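Local atomic coordinates of UPF0135 protein SA1388 (Staphylococcus aureus subsp. aureus, PDB entry 3LNL), a protein that is of unknown function but binds a dinuclear zinc centre and forms a toroid-shaped NIF3-family homohexamer whose two entrances are capped by PII-like domain trimers. Residues His16-Ser21 against His102-Val107; Ser25-Gly30 against Leu71-Val76; Thr41-Ala46 against Thr64-His69; Asn129-Val134 against Gln236-Gly241. The protein carries 2 engineered substitutions. All blocks are in the same frame, centred on the assembly; numbering follows the deposited sequence.

Contact 1: residues His16-Ser21 against His102-Val107; sequences HHVPFS and HTNLDV. With ZN (zinc ion), chain G.
N104 reaches from the short helix 103-106 to the loop that leaves helix 7-17, and its side chain makes the largest share of this contact. With CG in the crowded position between the backbone N and the carbonyl carbon (chi1 54°), the amide is directed at V18, the first residue to abandon helical geometry. N104 ND2 donates to V18 O at 2.9 Å. The acceptor lies in the amide plane and the bond is fairly straight (161°), which helps to fix the amide rotation, although the donor stands above the V18 carbonyl plane. The same nitrogen comes within 3.4 Å of F20 CD2, the amide and the ring lying side by side with their planes 40° apart. V18 crosses N104 at about a right angle; its CG1, anti to the backbone N, touches L105 CD1 at 4.0 Å.

H102 sits at the N-cap, where its carbonyl O receives both L105 N and D106 N. D106 points away from the 16-21 loop and chelates a zinc ion through OD1 (2.2 Å) and OD2 (2.3 Å), in a site completed by H68, E333 and waters. One water is hydrogen-bonded to H102 NE2 at 2.7 Å, so H102 acts in the second shell. Around this core, F20 packs on M11 and L14 of helix 7-17, L105 on V112 of helix 112-119, and P19 and V107 on Y240 of strand 240-253.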
loop_
_atom_site.group_PDB
_atom_site.type_symbol
_atom_site.label_atom_id
_atom_site.label_comp_id
_atom_site.label_asym_id
_atom_site.label_seq_id
_atom_site.Cartn_x
_atom_site.Cartn_y
_atom_site.Cartn_z
ATOM N N HIS B 16 -26.002 -4.046 24.562
ATOM C CA HIS B 16 -25.792 -3.482 25.886
ATOM C C HIS B 16 -24.720 -4.291 26.634
ATOM O O HIS B 16 -23.793 -3.728 27.181
ATOM C CB HIS B 16 -27.114 -3.436 26.659
ATOM C CG HIS B 16 -26.976 -2.923 28.051
ATOM N ND1 HIS B 16 -26.807 -1.590 28.333
ATOM C CD2 HIS B 16 -26.913 -3.572 29.237
ATOM C CE1 HIS B 16 -26.661 -1.434 29.637
ATOM N NE2 HIS B 16 -26.703 -2.624 30.207
ATOM N N HIS B 17 -24.840 -5.617 26.626
ATOM C CA HIS B 17 -23.955 -6.442 27.413
ATOM C C HIS B 17 -22.668 -6.834 26.707
ATOM O O HIS B 17 -21.662 -7.062 27.379
ATOM C CB HIS B 17 -24.700 -7.686 27.910
ATOM C CG HIS B 17 -25.808 -7.393 28.876
ATOM N ND1 HIS B 17 -25.588 -7.089 30.205
ATOM C CD2 HIS B 17 -27.157 -7.392 28.708
ATOM C CE1 HIS B 17 -26.754 -6.897 30.809
ATOM N NE2 HIS B 17 -27.720 -7.068 29.921
ATOM N N VAL B 18 -22.676 -6.908 25.372
ATOM C CA VAL B 18 -21.512 -7.373 24.601
ATOM C C VAL B 18 -21.392 -6.484 23.367
ATOM O O VAL B 18 -21.781 -6.868 22.242
ATOM C CB VAL B 18 -21.649 -8.863 24.165
ATOM C CG1 VAL B 18 -20.367 -9.381 23.457
ATOM C CG2 VAL B 18 -22.034 -9.799 25.356
ATOM N N PRO B 19 -20.943 -5.246 23.586
ATOM C CA PRO B 19 -21.156 -4.214 22.568
ATOM C C PRO B 19 -20.563 -4.580 21.215
ATOM O O PRO B 19 -19.377 -4.923 21.137
ATOM C CB PRO B 19 -20.437 -2.995 23.124
ATOM C CG PRO B 19 -20.231 -3.255 24.564
ATOM C CD PRO B 19 -20.487 -4.692 24.873
ATOM N N PHE B 20 -21.368 -4.431 20.161
ATOM C CA PHE B 20 -20.904 -4.812 18.834
ATOM C C PHE B 20 -19.705 -3.972 18.391
ATOM O O PHE B 20 -18.873 -4.444 17.613
ATOM C CB PHE B 20 -22.049 -4.757 17.850
ATOM C CG PHE B 20 -23.014 -5.880 18.049
ATOM C CD1 PHE B 20 -24.164 -5.703 18.786
ATOM C CD2 PHE B 20 -22.707 -7.154 17.588
ATOM C CE1 PHE B 20 -25.039 -6.752 19.006
ATOM C CE2 PHE B 20 -23.567 -8.221 17.809
ATOM C CZ PHE B 20 -24.742 -8.025 18.507
ATOM N N SER B 21 -19.589 -2.761 18.942
ATOM C CA SER B 21 -18.495 -1.863 18.633
ATOM C C SER B 21 -17.121 -2.379 19.133
ATOM O O SER B 21 -16.087 -1.908 18.685
ATOM C CB SER B 21 -18.796 -0.472 19.252
ATOM O OG SER B 21 -18.632 -0.464 20.686
ATOM N N HIS B 102 -19.287 -12.253 17.340
ATOM C CA HIS B 102 -17.998 -12.822 17.045
ATOM C C HIS B 102 -16.901 -12.209 17.903
ATOM O O HIS B 102 -16.894 -12.460 19.110
ATOM C CB HIS B 102 -17.676 -12.782 15.562
ATOM C CG HIS B 102 -16.501 -13.621 15.202
ATOM N ND1 HIS B 102 -15.611 -13.274 14.202
ATOM C CD2 HIS B 102 -16.036 -14.771 15.751
ATOM C CE1 HIS B 102 -14.659 -14.201 14.134
ATOM N NE2 HIS B 102 -14.884 -15.110 15.071
ATOM N N THR B 103 -16.027 -11.359 17.349
ATOM C CA THR B 103 -14.908 -10.896 18.154
ATOM C C THR B 103 -15.369 -10.007 19.333
ATOM O O THR B 103 -14.671 -9.964 20.313
ATOM C CB THR B 103 -13.775 -10.242 17.349
ATOM O OG1 THR B 103 -14.268 -9.108 16.634
ATOM C CG2 THR B 103 -13.109 -11.266 16.374
ATOM N N ASN B 104 -16.539 -9.343 19.276
ATOM C CA ASN B 104 -17.105 -8.745 20.508
ATOM C C ASN B 104 -17.240 -9.721 21.682
ATOM O O ASN B 104 -16.992 -9.369 22.838
ATOM C CB ASN B 104 -18.404 -7.909 20.279
ATOM C CG ASN B 104 -19.490 -8.673 19.556
ATOM O OD1 ASN B 104 -19.216 -9.477 18.638
ATOM N ND2 ASN B 104 -20.751 -8.458 19.990
ATOM N N LEU B 105 -17.570 -10.964 21.398
ATOM C CA LEU B 105 -17.631 -11.965 22.463
ATOM C C LEU B 105 -16.248 -12.500 22.840
ATOM O O LEU B 105 -16.058 -12.879 23.987
ATOM C CB LEU B 105 -18.569 -13.107 22.055
ATOM C CG LEU B 105 -19.022 -14.040 23.165
ATOM C CD1 LEU B 105 -20.017 -13.344 24.119
ATOM C CD2 LEU B 105 -19.639 -15.295 22.457
ATOM N N ASP B 106 -15.291 -12.521 21.895
ATOM C CA ASP B 106 -13.894 -12.906 22.201
ATOM C C ASP B 106 -13.235 -11.955 23.188
ATOM O O ASP B 106 -12.357 -12.375 23.946
ATOM C CB ASP B 106 -13.018 -13.016 20.932
ATOM C CG ASP B 106 -13.344 -14.264 20.114
ATOM O OD1 ASP B 106 -13.401 -15.347 20.768
ATOM O OD2 ASP B 106 -13.530 -14.163 18.856
ATOM N N VAL B 107 -13.651 -10.686 23.178
ATOM C CA VAL B 107 -13.004 -9.668 23.985
ATOM C C VAL B 107 -13.814 -9.221 25.205
ATOM O O VAL B 107 -13.375 -8.386 26.001
ATOM C CB VAL B 107 -12.637 -8.432 23.160
ATOM C CG1 VAL B 107 -11.748 -8.820 21.923
ATOM C CG2 VAL B 107 -13.915 -7.592 22.795
HETATM ZN ZN ZN G . -13.495 -16.477 18.883
HETATM O O HOH W 1 -13.503 -16.679 16.805
HETATM O O HOH W 2 -11.362 -16.573 18.381
#

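Contact 2: residues Ser25-Gly30 against Leu71-Val76; sequences SWDNVG and LIFKGV
Two carbonyls grip N28 ND2: I72 O across the contact and T77 O of a neighbouring subunit. The bond to I72 O is short and straight, 2.7 Å with 168° at the hydrogen. I72 O lies in the N28 amide plane, while the donor approaches from above the plane of the I72 carbonyl. N28 CG, anti to the backbone N, carries the amide toward the 71-76 loop, and the two bonds should hold it against rotation. The bond to T77 ties this loop pair into the subunit interface, where V76 meets V76 of that neighbouring subunit.

D27 points away from the 71-76 loop. Its OD1 receives N28 N at 2.8 Å, from above the carboxylate plane, and also H102 ND1, while OD2 is hydrogen-bonded to T103 OG1. D27 thus positions H102 behind the zinc centre and could polarise its ring.

Nearer the surface, W26 and F73 meet rim to rim, neither ring lying over the other's face. W26 CE3 approaches F73 CZ at 3.5 Å, with the planes almost perpendicular (84°). W26 CG takes the crowded position, whereas F73 CG is anti to the backbone N; both torsions bring the rims together. Segment 25-30 lies in the loop between helix 7-17 and strand 30-32, with W26 touching T103 of helix 103-106. Loop 71-76 follows strand 64-67, with L71 and V76 packed on helix 83-93.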
loop_
_atom_site.group_PDB
_atom_site.type_symbol
_atom_site.label_atom_id
_atom_site.label_comp_id
_atom_site.label_asym_id
_atom_site.label_seq_id
_atom_site.Cartn_x
_atom_site.Cartn_y
_atom_site.Cartn_z
ATOM N N SER B 25 -12.458 -4.295 13.471
ATOM C CA SER B 25 -13.023 -3.573 12.331
ATOM C C SER B 25 -13.127 -4.417 11.066
ATOM O O SER B 25 -13.967 -4.150 10.233
ATOM C CB SER B 25 -12.181 -2.328 12.023
ATOM O OG SER B 25 -10.886 -2.751 11.645
ATOM N N TRP B 26 -12.320 -5.474 10.940
ATOM C CA TRP B 26 -12.475 -6.431 9.837
ATOM C C TRP B 26 -13.642 -7.430 10.023
ATOM O O TRP B 26 -13.939 -8.164 9.106
ATOM C CB TRP B 26 -11.175 -7.237 9.587
ATOM C CG TRP B 26 -10.619 -7.865 10.824
ATOM C CD1 TRP B 26 -9.597 -7.379 11.598
ATOM C CD2 TRP B 26 -11.067 -9.085 11.460
ATOM N NE1 TRP B 26 -9.401 -8.216 12.696
ATOM C CE2 TRP B 26 -10.274 -9.267 12.626
ATOM C CE3 TRP B 26 -12.042 -10.018 11.165
ATOM C CZ2 TRP B 26 -10.453 -10.328 13.485
ATOM C CZ3 TRP B 26 -12.215 -11.097 12.035
ATOM C CH2 TRP B 26 -11.411 -11.239 13.175
ATOM N N ASP B 27 -14.236 -7.513 11.221
ATOM C CA ASP B 27 -15.176 -8.573 11.533
ATOM C C ASP B 27 -16.556 -8.239 10.926
ATOM O O ASP B 27 -16.783 -7.113 10.427
ATOM C CB ASP B 27 -15.282 -8.703 13.052
ATOM C CG ASP B 27 -15.713 -10.057 13.516
ATOM O OD1 ASP B 27 -16.062 -10.935 12.702
ATOM O OD2 ASP B 27 -15.731 -10.232 14.774
ATOM N N ASN B 28 -17.432 -9.229 10.914
ATOM C CA ASN B 28 -18.792 -9.070 10.443
ATOM C C ASN B 28 -19.748 -9.525 11.527
ATOM O O ASN B 28 -19.985 -10.726 11.688
ATOM C CB ASN B 28 -18.971 -9.853 9.162
ATOM C CG ASN B 28 -20.235 -9.452 8.417
ATOM O OD1 ASN B 28 -20.636 -8.310 8.480
ATOM N ND2 ASN B 28 -20.890 -10.407 7.763
ATOM N N VAL B 29 -20.278 -8.574 12.302
ATOM C CA VAL B 29 -21.064 -8.909 13.503
ATOM C C VAL B 29 -22.441 -8.296 13.501
ATOM O O VAL B 29 -22.737 -7.381 12.712
ATOM C CB VAL B 29 -20.318 -8.584 14.836
ATOM C CG1 VAL B 29 -19.038 -9.445 14.982
ATOM C CG2 VAL B 29 -19.986 -7.112 14.962
ATOM N N GLY B 30 -23.317 -8.830 14.340
ATOM C CA GLY B 30 -24.657 -8.313 14.441
ATOM C C GLY B 30 -25.660 -9.146 13.685
ATOM O O GLY B 30 -25.470 -10.355 13.499
ATOM N N LEU B 71 -21.577 -16.525 9.697
ATOM C CA LEU B 71 -21.810 -17.403 8.574
ATOM C C LEU B 71 -21.440 -16.675 7.278
ATOM O O LEU B 71 -21.014 -17.310 6.304
ATOM C CB LEU B 71 -23.271 -17.808 8.545
ATOM C CG LEU B 71 -23.770 -18.753 7.456
ATOM C CD1 LEU B 71 -23.014 -20.125 7.528
ATOM C CD2 LEU B 71 -25.282 -18.928 7.535
ATOM N N ILE B 72 -21.674 -15.371 7.262
ATOM C CA ILE B 72 -21.231 -14.518 6.147
ATOM C C ILE B 72 -20.079 -13.725 6.690
ATOM O O ILE B 72 -20.234 -13.000 7.670
ATOM C CB ILE B 72 -22.319 -13.576 5.632
ATOM C CG1 ILE B 72 -23.504 -14.378 5.094
ATOM C CG2 ILE B 72 -21.737 -12.601 4.486
ATOM C CD1 ILE B 72 -24.769 -13.499 4.823
ATOM N N PHE B 73 -18.905 -13.922 6.123
ATOM C CA PHE B 73 -17.729 -13.212 6.598
ATOM C C PHE B 73 -17.244 -12.293 5.517
ATOM O O PHE B 73 -17.482 -11.097 5.587
ATOM C CB PHE B 73 -16.662 -14.166 7.113
ATOM C CG PHE B 73 -15.467 -13.477 7.646
ATOM C CD1 PHE B 73 -15.584 -12.529 8.666
ATOM C CD2 PHE B 73 -14.204 -13.763 7.136
ATOM C CE1 PHE B 73 -14.483 -11.870 9.158
ATOM C CE2 PHE B 73 -13.051 -13.081 7.628
ATOM C CZ PHE B 73 -13.196 -12.136 8.626
ATOM N N LYS B 74 -16.628 -12.816 4.480
ATOM C CA LYS B 74 -16.379 -11.958 3.346
ATOM C C LYS B 74 -17.673 -12.007 2.513
ATOM O O LYS B 74 -18.391 -13.008 2.467
ATOM C CB LYS B 74 -15.104 -12.380 2.610
ATOM C CG LYS B 74 -13.899 -12.346 3.562
ATOM C CD LYS B 74 -12.619 -11.758 2.957
ATOM C CE LYS B 74 -11.606 -11.301 4.043
ATOM N NZ LYS B 74 -10.983 -12.437 4.835
ATOM N N GLY B 75 -18.026 -10.928 1.873
ATOM C CA GLY B 75 -19.338 -10.940 1.287
ATOM C C GLY B 75 -19.622 -12.149 0.373
ATOM O O GLY B 75 -18.731 -12.687 -0.313
ATOM N N VAL B 76 -20.884 -12.575 0.344
ATOM C CA VAL B 76 -21.283 -13.655 -0.541
ATOM C C VAL B 76 -21.445 -13.081 -1.932
ATOM O O VAL B 76 -22.036 -12.055 -2.066
ATOM C CB VAL B 76 -22.635 -14.229 -0.092
ATOM C CG1 VAL B 76 -22.484 -14.913 1.249
ATOM C CG2 VAL B 76 -23.676 -13.077 -0.041
#

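Contact 3: residues Thr41-Ala46 against Thr64-His69; sequences TGVLTA and TIISHH. With ZN (zinc ion), chain G; ZN (zinc ion), chain F.
Strands 43-46 and 64-67 are the two parallel strands of a beta-alpha-beta unit whose connection is helix 51-60, and they adjoin in the mixed sheet between strands 357-359 and 97-100. Backbone hydrogen bonds dominate. L44 N donates to T64 O at 3.0 Å almost straight (167°), and L44 O accepts I66 N. A46 repeats the pattern, its N donating to I66 O and its O accepting H68 N. The T64 N to G42 O bond is weak. CA-H...O contacts fill the intervals, the shortest from S67 CA to A46 O at 3.1 Å.

Apolar packing differs between the faces. V43 CG1 meets I66 CD1 at 3.7 Å on the face covered by helix 336-350. On the other, A46 CB reaches I65 CG2 at 4.2 Å, and L44 and I65 lie against helix 51-60.

The metal bonds come from the two residues after S67. H68 NE2 binds one zinc at 2.2 Å and H69 NE2 the other at 2.2 Å. With waters, D106 and E333 complete the first site and H330 and E333 the second, so that E333 and one water bridge the ions. The other ring nitrogen, ND1, is also held, by M101 O in H68 and by D48 OD1 in H69, which may strengthen the histidines as ligands. The backbone carrying them is clasped by S67 OG, which donates to H69 O at 2.6 Å.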
loop_
_atom_site.group_PDB
_atom_site.type_symbol
_atom_site.label_atom_id
_atom_site.label_comp_id
_atom_site.label_asym_id
_atom_site.label_seq_id
_atom_site.Cartn_x
_atom_site.Cartn_y
_atom_site.Cartn_z
ATOM N N THR B 41 -39.160 -16.090 18.610
ATOM C CA THR B 41 -39.929 -17.205 19.166
ATOM C C THR B 41 -39.092 -18.087 20.063
ATOM O O THR B 41 -39.621 -18.839 20.871
ATOM C CB THR B 41 -40.514 -18.120 18.045
ATOM O OG1 THR B 41 -39.434 -18.645 17.255
ATOM C CG2 THR B 41 -41.558 -17.374 17.180
ATOM N N GLY B 42 -37.768 -17.976 19.946
ATOM C CA GLY B 42 -36.872 -18.770 20.743
ATOM C C GLY B 42 -35.476 -18.531 20.222
ATOM O O GLY B 42 -35.324 -18.148 19.055
ATOM N N VAL B 43 -34.466 -18.774 21.071
ATOM C CA VAL B 43 -33.062 -18.554 20.716
ATOM C C VAL B 43 -32.184 -19.832 20.905
ATOM O O VAL B 43 -32.169 -20.431 21.979
ATOM C CB VAL B 43 -32.442 -17.351 21.537
ATOM C CG1 VAL B 43 -30.910 -17.103 21.187
ATOM C CG2 VAL B 43 -33.305 -16.037 21.355
ATOM N N LEU B 44 -31.467 -20.193 19.838
ATOM C CA LEU B 44 -30.520 -21.265 19.797
ATOM C C LEU B 44 -29.152 -20.696 19.640
ATOM O O LEU B 44 -28.885 -19.992 18.643
ATOM C CB LEU B 44 -30.816 -22.191 18.614
ATOM C CG LEU B 44 -30.089 -23.524 18.531
ATOM C CD1 LEU B 44 -30.473 -24.438 19.739
ATOM C CD2 LEU B 44 -30.442 -24.160 17.156
ATOM N N THR B 45 -28.271 -20.994 20.596
ATOM C CA THR B 45 -26.850 -20.607 20.481
ATOM C C THR B 45 -25.978 -21.673 19.783
ATOM O O THR B 45 -26.247 -22.871 19.880
ATOM C CB THR B 45 -26.234 -20.252 21.855
ATOM O OG1 THR B 45 -26.104 -21.449 22.663
ATOM C CG2 THR B 45 -27.097 -19.179 22.575
ATOM N N ALA B 46 -24.958 -21.202 19.046
ATOM C CA ALA B 46 -24.180 -22.060 18.187
ATOM C C ALA B 46 -22.753 -21.488 18.073
ATOM O O ALA B 46 -22.571 -20.278 18.266
ATOM C CB ALA B 46 -24.841 -22.138 16.815
ATOM N N THR B 64 -34.555 -17.738 15.868
ATOM C CA THR B 64 -33.356 -16.925 16.053
ATOM C C THR B 64 -32.186 -17.798 16.458
ATOM O O THR B 64 -32.297 -18.603 17.425
ATOM C CB THR B 64 -33.592 -15.831 17.118
ATOM O OG1 THR B 64 -34.740 -15.073 16.739
ATOM C CG2 THR B 64 -32.362 -14.876 17.293
ATOM N N ILE B 65 -31.075 -17.639 15.717
ATOM C CA ILE B 65 -29.834 -18.315 16.008
ATOM C C ILE B 65 -28.828 -17.233 16.285
ATOM O O ILE B 65 -28.714 -16.285 15.501
ATOM C CB ILE B 65 -29.355 -19.253 14.863
ATOM C CG1 ILE B 65 -30.423 -20.337 14.635
ATOM C CG2 ILE B 65 -27.921 -19.896 15.141
ATOM C CD1 ILE B 65 -30.245 -21.194 13.367
ATOM N N ILE B 66 -28.119 -17.368 17.413
ATOM C CA ILE B 66 -26.945 -16.562 17.678
ATOM C C ILE B 66 -25.678 -17.455 17.609
ATOM O O ILE B 66 -25.492 -18.360 18.435
ATOM C CB ILE B 66 -26.981 -15.910 19.066
ATOM C CG1 ILE B 66 -28.214 -15.034 19.248
ATOM C CG2 ILE B 66 -25.668 -15.010 19.233
ATOM C CD1 ILE B 66 -28.387 -14.467 20.671
ATOM N N SER B 67 -24.816 -17.195 16.632
ATOM C CA SER B 67 -23.593 -17.946 16.483
ATOM C C SER B 67 -22.417 -17.074 16.895
ATOM O O SER B 67 -22.540 -15.849 16.957
ATOM C CB SER B 67 -23.415 -18.444 15.027
ATOM O OG SER B 67 -23.105 -17.356 14.137
ATOM N N HIS B 68 -21.295 -17.720 17.212
ATOM C CA HIS B 68 -20.058 -17.012 17.423
ATOM C C HIS B 68 -19.446 -16.649 16.066
ATOM O O HIS B 68 -19.225 -15.477 15.764
ATOM C CB HIS B 68 -19.078 -17.841 18.240
ATOM C CG HIS B 68 -17.801 -17.139 18.549
ATOM N ND1 HIS B 68 -17.752 -15.832 18.975
ATOM C CD2 HIS B 68 -16.518 -17.560 18.492
ATOM C CE1 HIS B 68 -16.498 -15.504 19.227
ATOM N NE2 HIS B 68 -15.712 -16.492 18.829
ATOM N N HIS B 69 -19.241 -17.645 15.222
ATOM C CA HIS B 69 -18.610 -17.415 13.946
ATOM C C HIS B 69 -19.648 -16.854 12.965
ATOM O O HIS B 69 -20.771 -17.365 12.893
ATOM C CB HIS B 69 -17.997 -18.673 13.397
ATOM C CG HIS B 69 -16.800 -19.149 14.169
ATOM N ND1 HIS B 69 -16.453 -20.482 14.243
ATOM C CD2 HIS B 69 -15.891 -18.481 14.906
ATOM C CE1 HIS B 69 -15.365 -20.605 14.984
ATOM N NE2 HIS B 69 -14.953 -19.401 15.331
HETATM ZN ZN ZN G . -13.495 -16.477 18.883
HETATM ZN ZN ZN F . -13.019 -18.693 16.180
HETATM O O HOH W 3 -12.723 -17.875 14.113
HETATM O O HOH W 4 -10.995 -17.814 16.472
HETATM O O HOH W 1 -13.503 -16.679 16.805
HETATM O O HOH W 2 -11.362 -16.573 18.381
#

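Contact 4: residues Asn129-Val134 against Gln236-Gly241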
loop_
_atom_site.group_PDB
_atom_site.type_symbol
_atom_site.label_atom_id
_atom_site.label_comp_id
_atom_site.label_asym_id
_atom_site.label_seq_id
_atom_site.Cartn_x
_atom_site.Cartn_y
_atom_site.Cartn_z
ATOM N N ASN B 129 -4.604 -7.809 27.024
ATOM C CA ASN B 129 -4.594 -7.125 25.720
ATOM C C ASN B 129 -5.701 -6.062 25.615
ATOM O O ASN B 129 -6.376 -5.929 24.588
ATOM C CB ASN B 129 -4.666 -8.138 24.557
ATOM C CG ASN B 129 -3.474 -9.105 24.544
ATOM O OD1 ASN B 129 -2.355 -8.676 24.686
ATOM N ND2 ASN B 129 -3.726 -10.404 24.478
ATOM N N ASN B 130 -5.894 -5.297 26.675
ATOM C CA ASN B 130 -7.029 -4.372 26.746
ATOM C C ASN B 130 -7.092 -3.346 25.645
ATOM O O ASN B 130 -6.077 -2.765 25.284
ATOM C CB ASN B 130 -7.068 -3.641 28.087
ATOM C CG ASN B 130 -7.061 -4.588 29.220
ATOM O OD1 ASN B 130 -6.179 -5.417 29.274
ATOM N ND2 ASN B 130 -8.098 -4.574 30.055
ATOM N N GLN B 131 -8.311 -3.107 25.140
ATOM C CA GLN B 131 -8.547 -2.031 24.188
ATOM C C GLN B 131 -8.284 -0.672 24.910
ATOM O O GLN B 131 -8.104 -0.644 26.147
ATOM C CB GLN B 131 -9.982 -2.127 23.611
ATOM C CG GLN B 131 -10.283 -3.477 22.999
ATOM C CD GLN B 131 -11.661 -3.575 22.335
ATOM O OE1 GLN B 131 -12.532 -2.713 22.535
ATOM N NE2 GLN B 131 -11.847 -4.629 21.510
ATOM N N GLN B 132 -8.175 0.405 24.136
ATOM C CA GLN B 132 -8.092 1.774 24.679
ATOM C C GLN B 132 -9.303 2.518 24.161
ATOM O O GLN B 132 -9.603 2.478 22.979
ATOM C CB GLN B 132 -6.806 2.509 24.268
ATOM C CG GLN B 132 -5.522 1.944 24.894
ATOM C CD GLN B 132 -5.330 2.330 26.365
ATOM O OE1 GLN B 132 -5.612 3.461 26.777
ATOM N NE2 GLN B 132 -4.846 1.383 27.161
ATOM N N ASP B 133 -10.019 3.155 25.064
ATOM C CA ASP B 133 -11.180 3.936 24.691
ATOM C C ASP B 133 -10.843 5.407 24.792
ATOM O O ASP B 133 -10.172 5.828 25.720
ATOM C CB ASP B 133 -12.360 3.571 25.591
ATOM C CG ASP B 133 -12.682 2.067 25.550
ATOM O OD1 ASP B 133 -12.725 1.473 24.444
ATOM O OD2 ASP B 133 -12.881 1.485 26.635
ATOM N N VAL B 134 -11.301 6.166 23.807
ATOM C CA VAL B 134 -11.056 7.588 23.740
ATOM C C VAL B 134 -12.195 8.339 24.405
ATOM O O VAL B 134 -13.364 8.090 24.116
ATOM C CB VAL B 134 -10.917 8.052 22.291
ATOM C CG1 VAL B 134 -10.653 9.555 22.242
ATOM C CG2 VAL B 134 -9.811 7.263 21.597
ATOM N N GLN B 236 -8.299 5.831 28.058
ATOM C CA GLN B 236 -8.451 4.969 29.223
ATOM C C GLN B 236 -8.377 3.529 28.790
ATOM O O GLN B 236 -8.857 3.183 27.723
ATOM C CB GLN B 236 -9.823 5.163 29.861
ATOM C CG GLN B 236 -10.109 6.557 30.357
ATOM C CD GLN B 236 -11.334 6.584 31.256
ATOM O OE1 GLN B 236 -12.076 5.610 31.338
ATOM N NE2 GLN B 236 -11.534 7.691 31.942
ATOM N N THR B 237 -7.823 2.691 29.654
ATOM C CA THR B 237 -7.762 1.279 29.427
ATOM C C THR B 237 -9.148 0.697 29.520
ATOM O O THR B 237 -9.858 0.925 30.478
ATOM C CB THR B 237 -6.828 0.599 30.427
ATOM O OG1 THR B 237 -5.558 1.251 30.351
ATOM C CG2 THR B 237 -6.678 -0.880 30.094
ATOM N N SER B 238 -9.529 -0.048 28.493
ATOM C CA SER B 238 -10.860 -0.583 28.393
ATOM C C SER B 238 -10.976 -1.798 29.308
ATOM O O SER B 238 -9.983 -2.425 29.644
ATOM C CB SER B 238 -11.088 -1.096 26.954
ATOM O OG SER B 238 -12.388 -1.595 26.845
ATOM N N LEU B 239 -12.207 -2.181 29.587
ATOM C CA LEU B 239 -12.492 -3.450 30.214
ATOM C C LEU B 239 -12.468 -4.621 29.220
ATOM O O LEU B 239 -12.462 -5.767 29.648
ATOM C CB LEU B 239 -13.840 -3.382 30.960
ATOM C CG LEU B 239 -13.848 -2.397 32.145
ATOM C CD1 LEU B 239 -15.203 -2.413 32.792
ATOM C CD2 LEU B 239 -12.774 -2.686 33.188
ATOM N N TYR B 240 -12.492 -4.297 27.923
ATOM C CA TYR B 240 -12.509 -5.258 26.829
ATOM C C TYR B 240 -11.081 -5.545 26.368
ATOM O O TYR B 240 -10.244 -4.660 26.292
ATOM C CB TYR B 240 -13.415 -4.759 25.655
ATOM C CG TYR B 240 -14.828 -4.402 26.139
ATOM C CD1 TYR B 240 -15.170 -3.083 26.523
ATOM C CD2 TYR B 240 -15.795 -5.385 26.269
ATOM C CE1 TYR B 240 -16.455 -2.779 27.016
ATOM C CE2 TYR B 240 -17.031 -5.102 26.772
ATOM C CZ TYR B 240 -17.361 -3.797 27.151
ATOM O OH TYR B 240 -18.627 -3.585 27.630
ATOM N N GLY B 241 -10.806 -6.810 26.059
ATOM C CA GLY B 241 -9.512 -7.193 25.523
ATOM C C GLY B 241 -9.520 -8.640 25.103
ATOM O O GLY B 241 -10.288 -9.444 25.647
HETATM O O HOH W 5 -14.415 0.036 28.310
#
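An antiparallel strand pair joins strand 125-142 to the end of strand 229-238 and the start of strand 240-253, at the junction of the PII-like domain with the NIF3 domains. The chain turns a corner at L239, so that segment 129-134 bonds to residues on both sides of the bend.

The tight part runs along the backbones. D133 and Q236 form a hydrogen-bonded pair, D133 N to Q236 O at 2.9 Å and Q236 N to D133 O at 3.0 Å. Next, Q131 O accepts S238 N at 2.8 Å, while Q131 N crosses the corner to Y240 O at 2.7 Å. G241 CA lies 4.0 Å from N130 CA, too close to leave room for a side chain there. N130 ND2 donates to S238 O in a nearly straight bond (173° at the hydrogen) that arrives close to the C=O axis, and N130 CB presses on T237 CG2 at 3.4 Å. S238 OG, anti to the backbone N, receives Y240 N in an ST turn that spans the corner. The extended Q131 side chain crosses Y240 obliquely, its NE2 bonded to T22 O.

The face shared by N130, Q132 and T237 loosens at Q132, which is exposed and crosses T237 obliquely. Here E215 of a neighbouring subunit is hydrogen-bonded to T237 OG1, and K211 of that subunit packs on Q132. L239 is exposed too. On the opposite sheet face, where D133 leans toward S238, a water donates to D133 OD2 at 2.7 Å and is hydrogen-bonded to S238 OG at 3.0 Å.

Overall arrangement
Contacts 1 and 3 are buried and meet at the same zinc ion, D106 supplying ligands from one and H68 from the other, with two coordinating waters in common; their centres lie about 15 Å apart. Contact 3 is regular sheet bonding, whereas contact 1 has one hydrogen bond across it, from a side-chain amide, and a little apolar packing. Contacts 2 and 4 lie at the surface, and each reaches a different neighbouring subunit. Contact 2 touches contact 1 through D27, and its segments adjoin those of contact 3 in sequence. Contact 4, about 28 Å from contact 3 between centres, is richest in polar side chains and is tied to contact 1 by G241 N, 3.0 Å from V107 O.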